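Local coordinates for surface presentation of antigens protein SpaO (Salmonella typhimurium, PDB 4YX7) that takes part in the secretory pathway that presents on the bacterial surface the determinants Salmonella needs to enter mammalian cells, at residues R13-S18 and R41-C46. Numbering follows the deposited sequence.
Sequences RFVIGS and RAEVYC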
ATOM      1  N   ARG A  13      10.116  20.306   1.412  1.00 23.88           N
ATOM      2  CA  ARG A  13       9.420  19.346   0.568  1.00 20.43           C
ATOM      3  C   ARG A  13      10.044  17.995   0.817  1.00 20.06           C
ATOM      4  O   ARG A  13      11.266  17.854   0.755  1.00 23.28           O
ATOM      5  CB  ARG A  13       9.529  19.711  -0.911  1.00 18.96           C
ATOM      6  CG  ARG A  13       9.112  21.123  -1.237  1.00 19.63           C
ATOM      7  CD  ARG A  13       9.020  21.303  -2.728  1.00 20.56           C
ATOM      8  NE  ARG A  13      10.230  20.827  -3.385  1.00 24.17           N
ATOM      9  CZ  ARG A  13      11.355  21.530  -3.449  1.00 30.25           C
ATOM     10  NH1 ARG A  13      11.412  22.732  -2.890  1.00 33.27           N
ATOM     11  NH2 ARG A  13      12.426  21.037  -4.066  1.00 31.32           N
ATOM     12  N   PHE A  14       9.217  17.007   1.124  1.00 16.12           N
ATOM     13  CA  PHE A  14       9.718  15.660   1.319  1.00 16.54           C
ATOM     14  C   PHE A  14       9.493  14.866   0.045  1.00 15.84           C
ATOM     15  O   PHE A  14       8.397  14.420  -0.253  1.00 15.07           O
ATOM     16  CB  PHE A  14       9.059  15.018   2.543  1.00 15.78           C
ATOM     17  CG  PHE A  14       9.410  15.721   3.838  1.00 18.70           C
ATOM     18  CD1 PHE A  14       8.662  16.815   4.280  1.00 20.61           C
ATOM     19  CD2 PHE A  14      10.502  15.326   4.584  1.00 17.50           C
ATOM     20  CE1 PHE A  14       8.987  17.481   5.448  1.00 18.08           C
ATOM     21  CE2 PHE A  14      10.823  15.982   5.753  1.00 18.08           C
ATOM     22  CZ  PHE A  14      10.062  17.061   6.185  1.00 16.48           C
ATOM     23  N   VAL A  15      10.569  14.724  -0.714  1.00 19.26           N
ATOM     24  CA  VAL A  15      10.518  14.162  -2.048  1.00 21.56           C
ATOM     25  C   VAL A  15      10.766  12.654  -2.042  1.00 18.90           C
ATOM     26  O   VAL A  15      11.800  12.194  -1.566  1.00 20.33           O
ATOM     27  CB  VAL A  15      11.556  14.854  -2.948  1.00 16.30           C
ATOM     28  CG1 VAL A  15      11.417  14.390  -4.374  1.00 16.68           C
ATOM     29  CG2 VAL A  15      11.405  16.358  -2.847  1.00 18.01           C
ATOM     30  N   ILE A  16       9.817  11.897  -2.584  1.00 18.03           N
ATOM     31  CA  ILE A  16       9.928  10.440  -2.671  1.00 17.55           C
ATOM     32  C   ILE A  16      10.341   9.953  -4.058  1.00 18.90           C
ATOM     33  O   ILE A  16      10.498   8.755  -4.281  1.00 20.99           O
ATOM     34  CB  ILE A  16       8.607   9.745  -2.305  1.00 17.92           C
ATOM     35  CG1 ILE A  16       7.501  10.158  -3.282  1.00 18.90           C
ATOM     36  CG2 ILE A  16       8.229  10.050  -0.862  1.00 16.57           C
ATOM     37  CD1 ILE A  16       6.184   9.487  -3.039  1.00 17.78           C
ATOM     38  N   GLY A  17      10.522  10.866  -4.999  1.00 15.85           N
ATOM     39  CA  GLY A  17      10.967  10.448  -6.307  1.00 16.95           C
ATOM     40  C   GLY A  17      10.852  11.542  -7.326  1.00 18.18           C
ATOM     41  O   GLY A  17      10.236  12.570  -7.057  1.00 20.17           O
ATOM     42  N   SER A  18      11.463  11.320  -8.493  1.00 19.31           N
ATOM     43  CA  SER A  18      11.415  12.292  -9.570  1.00 20.02           C
ATOM     44  C   SER A  18      11.444  11.631 -10.935  1.00 22.20           C
ATOM     45  O   SER A  18      11.809  10.467 -11.077  1.00 24.74           O
ATOM     46  CB  SER A  18      12.567  13.290  -9.451  1.00 24.43           C
ATOM     47  OG  SER A  18      13.808  12.659  -9.699  1.00 31.09           O
ATOM     48  N   ARG A  41      13.637   8.561  -4.767  1.00 37.27           N
ATOM     49  CA  ARG A  41      14.429   9.342  -3.833  1.00 36.38           C
ATOM     50  C   ARG A  41      13.720   9.342  -2.483  1.00 35.38           C
ATOM     51  O   ARG A  41      12.578   8.894  -2.384  1.00 37.79           O
ATOM     52  CB  ARG A  41      14.622  10.772  -4.348  1.00 36.80           C
ATOM     53  CG  ARG A  41      14.765  10.873  -5.862  1.00 42.29           C
ATOM     54  CD  ARG A  41      15.052  12.308  -6.322  1.00 47.12           C
ATOM     55  NE  ARG A  41      16.423  12.471  -6.806  1.00 55.77           N
ATOM     56  CZ  ARG A  41      16.753  12.866  -8.031  1.00 63.94           C
ATOM     57  NH1 ARG A  41      15.806  13.149  -8.911  1.00 66.45           N
ATOM     58  NH2 ARG A  41      18.031  12.981  -8.376  1.00 69.82           N
ATOM     59  N   ALA A  42      14.407   9.809  -1.444  1.00 30.88           N
ATOM     60  CA  ALA A  42      13.780  10.085  -0.151  1.00 26.74           C
ATOM     61  C   ALA A  42      14.538  11.231   0.470  1.00 25.78           C
ATOM     62  O   ALA A  42      15.266  11.049   1.437  1.00 29.62           O
ATOM     63  CB  ALA A  42      13.800   8.875   0.749  1.00 27.02           C
ATOM     64  N   GLU A  43      14.378  12.416  -0.110  1.00 25.44           N
ATOM     65  CA  GLU A  43      15.189  13.573   0.257  1.00 25.24           C
ATOM     66  C   GLU A  43      14.361  14.713   0.826  1.00 20.43           C
ATOM     67  O   GLU A  43      13.223  14.927   0.427  1.00 20.13           O
ATOM     68  CB  GLU A  43      15.963  14.099  -0.953  1.00 28.15           C
ATOM     69  CG  GLU A  43      16.779  13.091  -1.709  1.00 38.68           C
ATOM     70  CD  GLU A  43      16.797  13.413  -3.195  1.00 49.37           C
ATOM     71  OE1 GLU A  43      15.748  13.865  -3.707  1.00 53.48           O
ATOM     72  OE2 GLU A  43      17.854  13.244  -3.845  1.00 52.98           O
ATOM     73  N   VAL A  44      14.956  15.453   1.753  1.00 21.83           N
ATOM     74  CA  VAL A  44      14.359  16.686   2.228  1.00 20.76           C
ATOM     75  C   VAL A  44      14.930  17.840   1.412  1.00 21.20           C
ATOM     76  O   VAL A  44      16.144  17.998   1.285  1.00 18.93           O
ATOM     77  CB  VAL A  44      14.618  16.923   3.722  1.00 20.52           C
ATOM     78  CG1 VAL A  44      13.727  18.026   4.220  1.00 17.20           C
ATOM     79  CG2 VAL A  44      14.380  15.657   4.508  1.00 19.96           C
ATOM     80  N   TYR A  45      14.035  18.628   0.834  1.00 21.60           N
ATOM     81  CA  TYR A  45      14.421  19.789   0.059  1.00 20.97           C
ATOM     82  C   TYR A  45      13.868  21.055   0.693  1.00 20.55           C
ATOM     83  O   TYR A  45      12.766  21.064   1.243  1.00 20.39           O
ATOM     84  CB  TYR A  45      13.922  19.673  -1.390  1.00 21.04           C
ATOM     85  CG  TYR A  45      14.862  18.960  -2.328  1.00 24.09           C
ATOM     86  CD1 TYR A  45      14.999  17.587  -2.284  1.00 25.80           C
ATOM     87  CD2 TYR A  45      15.607  19.664  -3.265  1.00 30.84           C
ATOM     88  CE1 TYR A  45      15.851  16.927  -3.144  1.00 31.96           C
ATOM     89  CE2 TYR A  45      16.471  19.011  -4.131  1.00 37.44           C
ATOM     90  CZ  TYR A  45      16.585  17.636  -4.066  1.00 39.29           C
ATOM     91  OH  TYR A  45      17.430  16.962  -4.924  1.00 46.39           O
ATOM     92  N   CYS A  46      14.667  22.111   0.635  1.00 19.55           N
ATOM     93  CA  CYS A  46      14.197  23.461   0.858  1.00 20.09           C
ATOM     94  C   CYS A  46      14.594  24.246  -0.372  1.00 22.49           C
ATOM     95  O   CYS A  46      15.768  24.515  -0.580  1.00 27.32           O
ATOM     96  CB  CYS A  46      14.805  24.068   2.119  1.00 21.57           C
ATOM     97  SG  CYS A  46      14.040  25.618   2.606  1.00 28.37           S
TER
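R13 faces Y45, and V15 faces E43, in two antiparallel hydrogen-bonded pairs that carry four of the backbone bonds joining 13-18 to 41-46. R13 N gives to Y45 O at 2.8 Å and Y45 N returns the bond to R13 O; V15 and E43 repeat the exchange, with V15 N 2.9 Å from E43 O. F14 and V44 sit between them as a non-hydrogen-bonded pair. Beyond E43 the regular pattern breaks. R41 N still hydrogen-bonds I16 O at 3.2 Å, though from well above the carbonyl plane (65° out). G17 follows with a phi of 168°, where a CB would press against the I16 carbonyl oxygen.

Apolar contacts occur on both faces of the sheet. F14 and V44 lie side by side, with V44 CG2 3.8 Å from F14 CE2; F54 adds an edge-to-face ring to F14, and I61 and V63 of strand 60-63 pack there too. On the face of R13, V15, E43 and Y45, V15 CG2 reaches Y45 CD1 at 3.8 Å.

R13 and E43 bring charge to this same face. The R13 chain bends at chi3 (-50°), turning NE aside, and the guanidinium lies with one face over Y45 CB, NH2 being 3.4 Å from it. NH2 is hydrogen-bonded to Y47 O, while NE forms a salt bridge with an acidic side chain of the partner protein. Along the other strand, R41 NE forms a salt bridge with E43 OE2 at 3.4 Å, its hydrogen bond weak.

Strand 9-22 is outermost in this chain's sheet, yet a strand of the partner protein pairs antiparallel with its other edge. This helix-free fragment of the longer SpaO, its sheet continued into a second protein, is consistent with the paired SPOA domains of the FliN/MopA/SpaO family.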